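Local structure of lambda phage protein with carbohydrate-binding module (Shewanella oneidensis, 2A5Z) at residues C[119-124]-C[184-189]; C[136-141]-C[228-233]; C[149-154]-C[195-200]; C[157-162]-C[176-181]; C[66-71]-C[105-110]. The protein is of unknown function but binds magnesium and has a jelly-roll fold with a carbohydrate-binding module, so it may recognise carbohydrate. All coordinates share one frame; numbering follows the deposited sequence.

Interaction 1 (C[119-124]-C[184-189]); sequences EVTVYF and WYICKF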
# COMPACT_ATOMS: atom_id res chain seq x y z
N GLU C 119 17.05 -6.70 11.58
CA GLU C 119 17.87 -7.22 10.50
C GLU C 119 17.37 -6.62 9.19
O GLU C 119 16.19 -6.69 8.88
CB GLU C 119 17.73 -8.74 10.47
CG GLU C 119 18.84 -9.46 9.78
CD GLU C 119 18.79 -10.94 10.03
OE1 GLU C 119 18.83 -11.35 11.22
OE2 GLU C 119 18.68 -11.70 9.05
N VAL C 120 18.28 -6.02 8.44
CA VAL C 120 17.94 -5.44 7.14
C VAL C 120 18.77 -6.12 6.06
O VAL C 120 20.00 -6.18 6.16
CB VAL C 120 18.15 -3.91 7.10
CG1 VAL C 120 17.79 -3.33 5.71
CG2 VAL C 120 17.36 -3.21 8.20
N THR C 121 18.10 -6.66 5.04
CA THR C 121 18.78 -7.31 3.93
C THR C 121 18.48 -6.57 2.63
O THR C 121 17.32 -6.26 2.35
CB THR C 121 18.39 -8.80 3.81
OG1 THR C 121 18.54 -9.43 5.10
CG2 THR C 121 19.28 -9.51 2.80
N VAL C 122 19.52 -6.29 1.84
CA VAL C 122 19.41 -5.52 0.60
C VAL C 122 20.10 -6.25 -0.56
O VAL C 122 21.27 -6.62 -0.46
CB VAL C 122 20.04 -4.10 0.72
CG1 VAL C 122 19.90 -3.33 -0.60
CG2 VAL C 122 19.40 -3.30 1.84
N TYR C 123 19.36 -6.44 -1.65
CA TYR C 123 19.90 -6.99 -2.88
C TYR C 123 20.11 -5.83 -3.83
O TYR C 123 19.14 -5.15 -4.20
CB TYR C 123 18.94 -8.02 -3.48
CG TYR C 123 18.73 -9.25 -2.60
CD1 TYR C 123 19.23 -10.50 -2.97
CD2 TYR C 123 18.03 -9.15 -1.40
CE1 TYR C 123 19.02 -11.63 -2.16
CE2 TYR C 123 17.82 -10.27 -0.58
CZ TYR C 123 18.33 -11.50 -0.97
OH TYR C 123 18.14 -12.60 -0.16
N PHE C 124 21.36 -5.60 -4.22
CA PHE C 124 21.72 -4.39 -4.96
C PHE C 124 22.78 -4.65 -6.02
O PHE C 124 23.58 -5.58 -5.89
CB PHE C 124 22.17 -3.27 -4.01
CG PHE C 124 23.48 -3.54 -3.29
CD1 PHE C 124 24.69 -3.09 -3.82
CD2 PHE C 124 23.49 -4.23 -2.09
CE1 PHE C 124 25.89 -3.33 -3.17
CE2 PHE C 124 24.70 -4.49 -1.43
CZ PHE C 124 25.89 -4.02 -1.97
N TRP C 184 25.91 -7.98 -8.93
CA TRP C 184 24.90 -8.13 -7.89
C TRP C 184 25.51 -8.59 -6.58
O TRP C 184 26.30 -9.53 -6.56
CB TRP C 184 23.83 -9.12 -8.34
CG TRP C 184 22.90 -8.53 -9.34
CD1 TRP C 184 22.93 -8.69 -10.70
CD2 TRP C 184 21.81 -7.65 -9.06
NE1 TRP C 184 21.91 -7.97 -11.28
CE2 TRP C 184 21.21 -7.32 -10.30
CE3 TRP C 184 21.27 -7.11 -7.88
CZ2 TRP C 184 20.10 -6.47 -10.39
CZ3 TRP C 184 20.17 -6.26 -7.97
CH2 TRP C 184 19.59 -5.95 -9.22
N TYR C 185 25.13 -7.91 -5.49
CA TYR C 185 25.65 -8.16 -4.15
C TYR C 185 24.48 -8.26 -3.18
O TYR C 185 23.38 -7.78 -3.48
CB TYR C 185 26.58 -7.02 -3.70
CG TYR C 185 27.90 -6.93 -4.42
CD1 TYR C 185 28.94 -7.81 -4.11
CD2 TYR C 185 28.11 -5.98 -5.42
CE1 TYR C 185 30.16 -7.75 -4.79
CE2 TYR C 185 29.34 -5.90 -6.10
CZ TYR C 185 30.36 -6.79 -5.77
OH TYR C 185 31.56 -6.72 -6.42
N ILE C 186 24.71 -8.88 -2.03
CA ILE C 186 23.73 -8.89 -0.94
C ILE C 186 24.41 -8.33 0.31
O ILE C 186 25.58 -8.61 0.56
CB ILE C 186 23.17 -10.33 -0.67
CG1 ILE C 186 22.77 -11.02 -1.98
CG2 ILE C 186 21.99 -10.30 0.34
CD1 ILE C 186 22.55 -12.53 -1.87
N CYS C 187 23.70 -7.48 1.05
CA CYS C 187 24.20 -7.01 2.33
C CYS C 187 23.16 -7.21 3.43
O CYS C 187 21.98 -6.86 3.26
CB CYS C 187 24.62 -5.53 2.28
SG CYS C 187 25.08 -4.83 3.90
N LYS C 188 23.60 -7.81 4.53
CA LYS C 188 22.80 -7.88 5.74
C LYS C 188 23.38 -6.96 6.82
O LYS C 188 24.58 -7.00 7.11
CB LYS C 188 22.70 -9.33 6.23
CG LYS C 188 21.85 -9.52 7.48
CD LYS C 188 21.29 -10.93 7.57
CE LYS C 188 22.38 -11.99 7.63
NZ LYS C 188 21.82 -13.26 8.14
N PHE C 189 22.52 -6.12 7.37
CA PHE C 189 22.85 -5.25 8.48
C PHE C 189 22.13 -5.84 9.71
O PHE C 189 20.95 -6.15 9.65
CB PHE C 189 22.42 -3.81 8.16
CG PHE C 189 22.55 -2.85 9.32
CD1 PHE C 189 23.57 -1.91 9.35
CD2 PHE C 189 21.63 -2.87 10.38
CE1 PHE C 189 23.70 -1.01 10.41
CE2 PHE C 189 21.74 -1.99 11.45
CZ PHE C 189 22.77 -1.06 11.47
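Residues 119-124 and 184-189 run antiparallel as neighbouring strands, their axes approaching to 4.7 Å at an angle of 168°. Val-120, Val-122 and Phe-124 form the hydrogen-bonded pairs with Phe-189, Cys-187 and Tyr-185, each giving and taking one backbone bond. Phe-189 N reaches Val-120 O at 2.8 Å. Between them, Thr-121 with Lys-188 and Tyr-123 with Ile-186 are non-hydrogen-bonded pairs, close enough for their side chains to meet.

On the face of Tyr-123 and Ile-186, the two side chains lie side by side. Ile-186 CG2 sits over the centre of the Tyr-123 ring, 4.1 Å from the centroid, in a CH-pi contact only 11° off the ring normal. Glu-119 OE2 and Lys-188 NZ make a long salt bridge of 3.6 Å. The opposite face carries Val-120, Val-122 and Cys-187 beside the rings of Phe-124, Tyr-185 and Phe-189. Phe-124 has CG wedged between its backbone N and carbonyl carbon (chi1 67°), and its ring receives Tyr-185 CB over one face, 3.5 Å from Phe-124 CZ. Cys-187 CB touches the same ring at its edge, 3.9 Å from Phe-124 CE2. At the end of the ladder, Trp-184 CE3 lies 3.4 Å from Phe-124 O, while NE1 bonds to Glu-84.

Tyr-123 OH and Lys-188 NZ bond to Ala-260 O and Val-262 O of the second subunit, whose C-terminal end packs on the face of Thr-121, Tyr-123 and Ile-186. Within the six-stranded sheet of the jelly roll, strand 245-254 borders 119-125 and strand 197-203 borders 184-191, while Phe-124 and Cys-187 face strand 153-156.

Interaction 2 (C[136-141]-C[228-233]); sequences TVIGST and IGFKTQ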
# COMPACT_ATOMS: atom_id res chain seq x y z
N THR C 136 26.80 5.32 -1.06
CA THR C 136 25.69 4.46 -0.70
C THR C 136 25.90 3.91 0.71
O THR C 136 27.03 3.65 1.12
CB THR C 136 25.55 3.29 -1.72
OG1 THR C 136 25.45 3.83 -3.04
CG2 THR C 136 24.32 2.45 -1.44
N VAL C 137 24.80 3.76 1.46
CA VAL C 137 24.84 3.19 2.81
C VAL C 137 23.74 2.14 2.97
O VAL C 137 22.60 2.35 2.58
CB VAL C 137 24.66 4.26 3.92
CG1 VAL C 137 24.85 3.64 5.31
CG2 VAL C 137 25.64 5.41 3.74
N ILE C 138 24.11 0.99 3.54
CA ILE C 138 23.14 0.04 4.07
C ILE C 138 23.29 0.10 5.59
O ILE C 138 24.28 -0.36 6.16
CB ILE C 138 23.31 -1.38 3.46
CG1 ILE C 138 22.99 -1.37 1.96
CG2 ILE C 138 22.37 -2.37 4.13
CD1 ILE C 138 24.07 -1.96 1.08
N GLY C 139 22.31 0.73 6.24
CA GLY C 139 22.34 0.99 7.67
C GLY C 139 21.56 2.25 8.00
O GLY C 139 20.60 2.58 7.29
N SER C 140 21.96 2.94 9.06
CA SER C 140 21.32 4.18 9.47
C SER C 140 21.94 5.37 8.75
O SER C 140 23.11 5.32 8.34
CB SER C 140 21.40 4.38 10.98
OG SER C 140 22.75 4.46 11.42
N THR C 141 21.16 6.42 8.57
CA THR C 141 21.60 7.57 7.79
C THR C 141 20.73 8.80 8.03
O THR C 141 19.54 8.69 8.36
CB THR C 141 21.66 7.23 6.26
OG1 THR C 141 22.14 8.37 5.53
CG2 THR C 141 20.30 6.81 5.71
N ILE C 228 16.55 4.10 8.60
CA ILE C 228 17.42 2.93 8.51
C ILE C 228 17.03 2.06 7.30
O ILE C 228 15.85 1.78 7.09
CB ILE C 228 17.50 2.12 9.87
CG1 ILE C 228 18.52 0.98 9.78
CG2 ILE C 228 16.10 1.67 10.38
CD1 ILE C 228 19.04 0.50 11.15
N GLY C 229 18.01 1.69 6.48
CA GLY C 229 17.74 0.91 5.28
C GLY C 229 18.81 1.07 4.21
O GLY C 229 19.99 0.85 4.46
N PHE C 230 18.38 1.46 3.01
CA PHE C 230 19.26 1.65 1.86
C PHE C 230 19.17 3.09 1.39
O PHE C 230 18.07 3.62 1.21
CB PHE C 230 18.86 0.69 0.73
CG PHE C 230 19.45 1.03 -0.63
CD1 PHE C 230 20.71 0.56 -0.99
CD2 PHE C 230 18.74 1.80 -1.55
CE1 PHE C 230 21.25 0.86 -2.25
CE2 PHE C 230 19.28 2.11 -2.82
CZ PHE C 230 20.54 1.62 -3.16
N LYS C 231 20.32 3.73 1.20
CA LYS C 231 20.36 5.06 0.63
C LYS C 231 21.51 5.17 -0.35
O LYS C 231 22.64 4.83 -0.02
CB LYS C 231 20.50 6.12 1.73
CG LYS C 231 20.36 7.56 1.23
CD LYS C 231 20.60 8.56 2.35
CE LYS C 231 20.48 9.98 1.82
NZ LYS C 231 21.04 10.99 2.75
N THR C 232 21.23 5.65 -1.56
CA THR C 232 22.28 5.91 -2.54
C THR C 232 22.18 7.37 -2.96
O THR C 232 21.09 7.92 -3.08
CB THR C 232 22.23 4.92 -3.73
OG1 THR C 232 23.49 4.92 -4.41
CG2 THR C 232 21.09 5.24 -4.71
N GLN C 233 23.34 7.99 -3.17
CA GLN C 233 23.45 9.44 -3.24
C GLN C 233 24.58 9.89 -4.16
O GLN C 233 25.61 9.21 -4.27
CB GLN C 233 23.73 9.98 -1.84
CG GLN C 233 23.59 11.50 -1.68
CD GLN C 233 23.58 11.91 -0.24
OE1 GLN C 233 24.32 11.36 0.57
NE2 GLN C 233 22.74 12.88 0.10
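Thr-136 OG1 and Thr-232 OG1 share a short hydrogen bond of 2.6 Å, in which either hydroxyl could be the donor. The two side chains lie side by side, and Thr-232 OG1 is also bonded to Ile-244 N, giving this buried oxygen two polar partners. The bond stands at one end of an antiparallel ladder that follows a corner of the jelly roll, where both chains bend from one run of sheet into the next.

Val-137 and Lys-231 form a hydrogen-bonded pair, with Val-137 N 2.8 Å from Lys-231 O. Gly-139 and Gly-229 form the other: Gly-139 N lies 2.9 Å from Gly-229 O, and Gly-229 N returns a bond to Gly-139 O. Both glycines adopt backbone angles that would jam a CB against the preceding carbonyl oxygen, so both positions call for glycine, and the corner falls where the two are paired.

Lys-231 carries its aliphatic chain fully extended, with CG anti to the backbone N (chi1 -172°). It crosses Thr-141 at about a right angle, CD passing 3.5 Å from Thr-141 OG1, and its ammonium group goes on to the carbonyl oxygens of Ser-142 and Gly-144.

On the other face, Phe-230 lies beside Ile-138, the two side chains crossing obliquely, with Ile-138 CG1 at the ring edge, 4.2 Å from Phe-230 CD1. The same ring is approached by a methyl group, Thr-136 CG2, which stops 3.6 Å from Phe-230 CE1.

Interaction 3 (C[149-154]-C[195-200]); sequences DRSGLI and DRFKVT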
# COMPACT_ATOMS: atom_id res chain seq x y z
N ASP C 149 25.70 12.07 8.74
CA ASP C 149 25.62 10.92 9.65
C ASP C 149 25.22 9.63 8.94
O ASP C 149 24.30 9.61 8.14
CB ASP C 149 24.61 11.20 10.78
CG ASP C 149 25.01 12.38 11.64
OD1 ASP C 149 25.84 12.20 12.55
OD2 ASP C 149 24.48 13.50 11.41
N ARG C 150 25.93 8.55 9.27
CA ARG C 150 25.63 7.23 8.74
C ARG C 150 26.39 6.14 9.51
O ARG C 150 27.42 6.41 10.14
CB ARG C 150 25.94 7.13 7.24
CG ARG C 150 27.36 7.50 6.88
CD ARG C 150 27.54 7.70 5.39
NE ARG C 150 28.81 8.36 5.10
CZ ARG C 150 28.98 9.68 5.10
NH1 ARG C 150 30.17 10.20 4.83
NH2 ARG C 150 27.97 10.48 5.38
N SER C 151 25.87 4.92 9.43
CA SER C 151 26.46 3.80 10.12
C SER C 151 25.98 2.49 9.47
O SER C 151 24.78 2.26 9.32
CB SER C 151 26.10 3.88 11.61
OG SER C 151 25.97 2.60 12.17
N GLY C 152 26.93 1.65 9.06
CA GLY C 152 26.59 0.38 8.41
C GLY C 152 27.62 0.02 7.37
O GLY C 152 28.81 0.30 7.54
N LEU C 153 27.19 -0.63 6.29
CA LEU C 153 28.09 -0.84 5.15
C LEU C 153 28.03 0.39 4.25
O LEU C 153 26.99 0.72 3.69
CB LEU C 153 27.74 -2.09 4.35
CG LEU C 153 28.82 -2.49 3.33
CD1 LEU C 153 29.94 -3.30 3.99
CD2 LEU C 153 28.22 -3.25 2.15
N ILE C 154 29.17 1.07 4.15
CA ILE C 154 29.26 2.28 3.35
C ILE C 154 30.01 1.96 2.05
O ILE C 154 30.98 1.22 2.06
CB ILE C 154 29.98 3.42 4.13
CG1 ILE C 154 29.19 3.77 5.40
CG2 ILE C 154 30.20 4.67 3.24
CD1 ILE C 154 30.07 4.36 6.52
N ASP C 195 23.20 -1.85 20.65
CA ASP C 195 23.09 -0.83 19.59
C ASP C 195 24.33 -0.71 18.72
O ASP C 195 24.43 0.19 17.89
CB ASP C 195 22.62 0.54 20.12
CG ASP C 195 21.57 1.20 19.20
OD1 ASP C 195 20.93 0.50 18.38
OD2 ASP C 195 21.36 2.43 19.31
N ARG C 196 25.27 -1.64 18.89
CA ARG C 196 26.33 -1.83 17.92
C ARG C 196 25.70 -2.52 16.72
O ARG C 196 24.51 -2.87 16.76
CB ARG C 196 27.46 -2.68 18.50
CG ARG C 196 28.21 -2.03 19.65
CD ARG C 196 29.46 -2.84 20.04
NE ARG C 196 29.14 -4.21 20.45
CZ ARG C 196 29.66 -5.31 19.90
NH1 ARG C 196 30.55 -5.24 18.91
NH2 ARG C 196 29.30 -6.49 20.36
N PHE C 197 26.47 -2.70 15.65
CA PHE C 197 25.97 -3.36 14.45
C PHE C 197 27.00 -4.28 13.82
O PHE C 197 28.21 -4.13 14.03
CB PHE C 197 25.49 -2.32 13.43
CG PHE C 197 26.60 -1.51 12.81
CD1 PHE C 197 27.31 -1.98 11.71
CD2 PHE C 197 26.95 -0.26 13.34
CE1 PHE C 197 28.33 -1.23 11.15
CE2 PHE C 197 27.97 0.49 12.77
CZ PHE C 197 28.66 0.00 11.68
N LYS C 198 26.50 -5.24 13.06
CA LYS C 198 27.33 -6.06 12.21
C LYS C 198 26.79 -5.96 10.79
O LYS C 198 25.57 -6.05 10.58
CB LYS C 198 27.33 -7.52 12.69
CG LYS C 198 28.15 -8.47 11.82
CD LYS C 198 28.36 -9.81 12.51
CE LYS C 198 29.44 -10.60 11.78
NZ LYS C 198 30.01 -11.70 12.62
N VAL C 199 27.68 -5.72 9.83
CA VAL C 199 27.31 -5.77 8.41
C VAL C 199 28.06 -6.89 7.71
O VAL C 199 29.25 -7.12 7.98
CB VAL C 199 27.54 -4.43 7.63
CG1 VAL C 199 26.46 -3.42 7.98
CG2 VAL C 199 28.93 -3.87 7.88
N THR C 200 27.37 -7.58 6.81
CA THR C 200 27.98 -8.64 6.02
C THR C 200 27.62 -8.45 4.57
O THR C 200 26.44 -8.30 4.23
CB THR C 200 27.54 -10.03 6.51
OG1 THR C 200 27.82 -10.14 7.91
CG2 THR C 200 28.29 -11.13 5.76
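Leu-153, which packs against Val-199, is tied to its own sheet through its carbonyl oxygen, in a probable hydrogen bond with Ile-138 N. Ser-151 O is similarly placed against Ser-140 N. No hydrogen bond joins residues 149-154 to 195-200. The contact is a worked case of packing across a jelly-roll sandwich: strands 150-151 and 153-156 belong to one sheet, strand 197-203 to the six-stranded sheet facing it, and side chains of strand 197-203 reach across to the backbone and side chains of the other sheet.

Phe-197 leads from its side. Its CG sits between the backbone N and the carbonyl carbon (chi1 69°), and its ring lies against the Ser-151 to Gly-152 backbone. Ser-151 C stands above one face, displaced toward the rim, while Gly-152 N approaches obliquely to 3.5 Å from Phe-197 CZ. Ser-151 OG also lies close to the ring, nearer CE2 and CD2 than the other ring atoms. At Gly-152 the chain turns a corner, with backbone angles in which a CB would collide with the carbonyl oxygen of Ser-151. Phe-197 CE1 comes within 3.6 Å of Gly-152 CA.

Two residues on, Val-199 touches Gly-152 and Leu-153. Phe-189, from the strand beside 197-203, meets the Phe-197 ring with planes nearly parallel, and Ile-164 touches Phe-197 from strand 159-166. Val-199 CG1 reaches 3.3 Å from Leu-153 N and also lies against Gly-152 C. The side chains of Leu-153 and Val-199 cross, their CB atoms 4.0 Å apart, and the outer branches come together where Leu-153 CD1 lies 4.1 Å from Val-199 CG2.

Interaction 4 (C[157-162]-C[176-181]); sequences NGNAFG and TYALST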
# COMPACT_ATOMS: atom_id res chain seq x y z
N ASN C 157 32.61 5.29 -4.05
CA ASN C 157 33.25 4.92 -5.29
C ASN C 157 33.18 3.38 -5.40
O ASN C 157 32.11 2.79 -5.20
CB ASN C 157 34.68 5.47 -5.30
CG ASN C 157 35.22 5.72 -6.69
OD1 ASN C 157 34.65 5.28 -7.69
ND2 ASN C 157 36.35 6.42 -6.76
N GLY C 158 34.30 2.71 -5.67
CA GLY C 158 34.28 1.26 -5.81
C GLY C 158 34.62 0.49 -4.55
O GLY C 158 34.88 -0.72 -4.61
N ASN C 159 34.64 1.18 -3.41
CA ASN C 159 35.09 0.60 -2.14
C ASN C 159 33.98 0.46 -1.12
O ASN C 159 33.30 1.43 -0.80
CB ASN C 159 36.23 1.45 -1.55
CG ASN C 159 37.48 1.43 -2.40
OD1 ASN C 159 37.91 0.38 -2.87
ND2 ASN C 159 38.08 2.61 -2.60
N ALA C 160 33.80 -0.76 -0.60
CA ALA C 160 32.86 -1.02 0.49
C ALA C 160 33.62 -1.19 1.80
O ALA C 160 34.72 -1.76 1.83
CB ALA C 160 32.04 -2.27 0.19
N PHE C 161 33.02 -0.71 2.88
CA PHE C 161 33.61 -0.83 4.21
C PHE C 161 32.55 -0.57 5.25
O PHE C 161 31.62 0.21 5.03
CB PHE C 161 34.78 0.14 4.40
CG PHE C 161 34.45 1.59 4.11
CD1 PHE C 161 34.10 2.46 5.13
CD2 PHE C 161 34.52 2.09 2.81
CE1 PHE C 161 33.80 3.80 4.86
CE2 PHE C 161 34.23 3.43 2.53
CZ PHE C 161 33.86 4.28 3.56
N GLY C 162 32.70 -1.24 6.39
CA GLY C 162 31.90 -0.94 7.57
C GLY C 162 32.46 0.32 8.19
O GLY C 162 33.66 0.57 8.15
N THR C 176 38.65 -2.06 3.75
CA THR C 176 37.79 -1.94 2.59
C THR C 176 37.79 -3.21 1.76
O THR C 176 38.77 -3.94 1.70
CB THR C 176 38.15 -0.72 1.70
OG1 THR C 176 39.37 -0.99 1.00
CG2 THR C 176 38.30 0.55 2.54
N TYR C 177 36.64 -3.48 1.13
CA TYR C 177 36.52 -4.52 0.15
C TYR C 177 36.26 -3.83 -1.19
O TYR C 177 35.30 -3.07 -1.31
CB TYR C 177 35.39 -5.50 0.52
CG TYR C 177 35.22 -6.61 -0.49
CD1 TYR C 177 35.91 -7.81 -0.36
CD2 TYR C 177 34.37 -6.45 -1.59
CE1 TYR C 177 35.76 -8.83 -1.29
CE2 TYR C 177 34.22 -7.45 -2.53
CZ TYR C 177 34.91 -8.64 -2.38
OH TYR C 177 34.75 -9.62 -3.33
N ALA C 178 37.12 -4.06 -2.19
CA ALA C 178 36.93 -3.44 -3.50
C ALA C 178 35.92 -4.21 -4.37
O ALA C 178 36.05 -5.41 -4.59
CB ALA C 178 38.28 -3.26 -4.22
N LEU C 179 34.90 -3.49 -4.83
CA LEU C 179 33.80 -4.09 -5.58
C LEU C 179 34.05 -4.07 -7.08
O LEU C 179 34.97 -3.40 -7.55
CB LEU C 179 32.49 -3.35 -5.27
CG LEU C 179 32.08 -3.16 -3.81
CD1 LEU C 179 30.99 -2.11 -3.74
CD2 LEU C 179 31.62 -4.48 -3.17
N SER C 180 33.23 -4.81 -7.82
CA SER C 180 33.26 -4.79 -9.27
C SER C 180 32.03 -4.06 -9.80
O SER C 180 30.98 -4.09 -9.17
CB SER C 180 33.31 -6.21 -9.83
OG SER C 180 34.56 -6.84 -9.55
N THR C 181 32.17 -3.40 -10.95
CA THR C 181 31.04 -2.75 -11.63
C THR C 181 30.04 -3.79 -12.14
O THR C 181 30.38 -4.96 -12.29
CB THR C 181 31.50 -1.85 -12.81
OG1 THR C 181 32.29 -2.62 -13.73
CG2 THR C 181 32.29 -0.65 -12.32
O HOH W 1 36.82 -1.33 -7.18
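Phe-161 and Thr-176 lie side by side, pointing the same way, and the methyl CG2 of Thr-176 approaches the phenyl group obliquely, 4.1 Å from Phe-161 CD2. The same methyl touches Phe-161 CB, so it rests at the root of the ring. A chi1 of 54° sets Phe-161 CG between its backbone N and carbonyl carbon. The other aromatic, Tyr-177, points from the opposite side of the ladder, with Leu-179 CD2 from its own segment in plane at the ring edge. The flat amide of Asn-159 turns OD1 to the methyl of Ala-178, 3.9 Å from its CB.

Three backbone bonds hold the two segments together. Ala-160 and Tyr-177 form the hydrogen-bonded pair, Tyr-177 N lying 2.7 Å from Ala-160 O and the return bond running from Ala-160 N to Tyr-177 O. Beyond it Leu-179 N donates to Gly-158 O at 2.8 Å, a nearly straight bond of 172°. A water bridges the end of the ladder, donating to Leu-179 O at 2.8 Å and more weakly to Gly-158 O at 3.3 Å. Gly-158 O thus takes both an amide and a water.

On the inward face, Ala-160 CB meets Leu-179 CD2 at 4.0 Å, beside the Tyr-177 ring. These residues form the open end of the beta hairpin made by strands 159-166 and 169-178, at the margin of the larger sheet. Strand 153-156 lies next to 159-166 and presents Ile-155 to Ala-160 and Leu-179, while Leu-201 and Leu-209 of the facing sheet touch Tyr-177.

Interaction 5 (C[66-71]-C[105-110]); sequences NNISLL and AGMLMA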
# COMPACT_ATOMS: atom_id res chain seq x y z
N ASN C 66 4.52 -1.39 1.31
CA ASN C 66 4.68 -2.41 2.36
C ASN C 66 5.40 -1.91 3.62
O ASN C 66 6.33 -2.56 4.11
CB ASN C 66 5.36 -3.66 1.79
CG ASN C 66 4.73 -4.15 0.50
OD1 ASN C 66 3.54 -3.95 0.27
ND2 ASN C 66 5.53 -4.78 -0.37
N ASN C 67 4.96 -0.76 4.13
CA ASN C 67 5.52 -0.10 5.34
C ASN C 67 6.81 0.71 5.14
O ASN C 67 7.21 1.46 6.03
CB ASN C 67 5.72 -1.10 6.51
CG ASN C 67 4.42 -1.74 6.99
OD1 ASN C 67 3.33 -1.19 6.79
ND2 ASN C 67 4.53 -2.91 7.61
N ILE C 68 7.44 0.54 3.98
CA ILE C 68 8.79 1.07 3.71
C ILE C 68 8.70 2.40 2.99
O ILE C 68 7.99 2.51 1.99
CB ILE C 68 9.64 0.05 2.89
CG1 ILE C 68 9.84 -1.24 3.69
CG2 ILE C 68 11.01 0.64 2.47
CD1 ILE C 68 9.94 -2.48 2.80
N SER C 69 9.42 3.40 3.51
CA SER C 69 9.51 4.73 2.89
C SER C 69 10.37 4.66 1.64
O SER C 69 11.41 4.01 1.65
CB SER C 69 10.14 5.73 3.86
OG SER C 69 9.48 5.72 5.11
N LEU C 70 9.93 5.31 0.57
CA LEU C 70 10.68 5.33 -0.69
C LEU C 70 10.88 6.78 -1.07
O LEU C 70 10.04 7.40 -1.71
CB LEU C 70 9.96 4.53 -1.78
CG LEU C 70 9.66 3.06 -1.44
CD1 LEU C 70 8.66 2.50 -2.42
CD2 LEU C 70 10.95 2.22 -1.39
N LEU C 71 12.02 7.31 -0.65
CA LEU C 71 12.19 8.75 -0.57
C LEU C 71 13.17 9.27 -1.60
O LEU C 71 14.33 8.86 -1.62
CB LEU C 71 12.62 9.15 0.84
CG LEU C 71 11.66 8.72 1.96
CD1 LEU C 71 12.21 9.04 3.34
CD2 LEU C 71 10.32 9.38 1.76
N ALA C 105 15.40 3.90 0.55
CA ALA C 105 14.38 2.92 0.92
C ALA C 105 14.62 2.52 2.37
O ALA C 105 15.60 1.84 2.69
CB ALA C 105 14.42 1.69 -0.02
N GLY C 106 13.75 2.98 3.26
CA GLY C 106 13.99 2.78 4.68
C GLY C 106 12.79 2.91 5.59
O GLY C 106 11.66 3.14 5.13
N MSE C 107 13.05 2.74 6.88
CA MSE C 107 12.05 2.88 7.95
C MSE C 107 12.59 3.76 9.08
O MSE C 107 13.81 4.02 9.16
CB MSE C 107 11.61 1.50 8.48
CG MSE C 107 10.80 0.64 7.45
SE MSE C 107 10.02 -0.85 8.11
CE MSE C 107 8.65 -0.11 9.01
N LEU C 108 11.70 4.23 9.96
CA LEU C 108 12.08 5.02 11.13
C LEU C 108 12.78 4.17 12.19
O LEU C 108 12.42 3.00 12.39
CB LEU C 108 10.85 5.70 11.75
CG LEU C 108 10.13 6.75 10.91
CD1 LEU C 108 8.68 6.95 11.39
CD2 LEU C 108 10.90 8.08 10.87
N MSE C 109 13.76 4.76 12.88
CA MSE C 109 14.52 4.04 13.91
C MSE C 109 13.77 3.88 15.23
O MSE C 109 14.01 2.91 15.97
CB MSE C 109 15.89 4.70 14.12
CG MSE C 109 16.71 4.80 12.81
SE MSE C 109 18.44 5.33 12.96
CE MSE C 109 19.06 3.90 13.85
N ALA C 110 12.86 4.81 15.52
CA ALA C 110 12.11 4.82 16.79
C ALA C 110 11.38 3.52 17.08
O ALA C 110 11.24 3.12 18.24
CB ALA C 110 11.12 5.99 16.82
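Leu-70 and Ala-105 meet through methyl groups: Leu-70 CG stands anti to the carbonyl carbon (chi1 -57°), and CD2 reaches 3.8 Å from Ala-105 CB. Ile-68, on the same strand, keeps CG2 anti to its backbone N. That methyl lies over the linking peptide, 3.7 Å from Gly-106 N, while CG1 sits 4.3 Å from CG of the selenomethionine Met-107. Met-107 bends at chi3 (75°), which carries CE to within 3.7 Å of Asn-67 O and also beside Asn-67 CB. The Asn-67 amide turns elsewhere, its ND2 bonding to Thr-42 O.

The backbones join at one hydrogen-bonded antiparallel pair, Ser-69 with Gly-106. Ser-69 N donates to Gly-106 O at 2.8 Å, and Gly-106 N returns a bond of 3.0 Å to Ser-69 O. The strand axes lie 137° apart; toward Asn-67 side chains take over, while Leu-71 continues the backbone pairing with Leu-104. Ser-69 OG is bonded to His-227 NE2.

This antiparallel pair belongs to the larger sheet of the jelly roll, where 230-234 flanks strand 102-107. Ile-68 and Met-107 turn to strand 245-254 of the six-stranded sheet, touching Phe-251, while the third subunit brings Met-56 to Asn-67 and His-58 to Ser-69.

How the interactions relate
Together the five contacts trace both layers of the sandwich. Interaction 1 lies within the six-stranded sheet, interactions 2, 4 and 5 within the larger one, and interaction 3 spans the two. Interactions 2 and 3 are the closest, centres 9 Å apart, while interactions 4 and 5 stand 25 Å apart at distant parts of one sheet. Phe-189 of interaction 1 joins three of them, its CD1 3.6 Å from Gly-139 CA in interaction 2 and 3.5 Å from Val-199 CG1 in interaction 3. Interaction 1 also approaches the metal site: the Trp-184 side chain is about 7 Å from a bound magnesium ion and about 3 Å from the side chain of its ligand Asp-247.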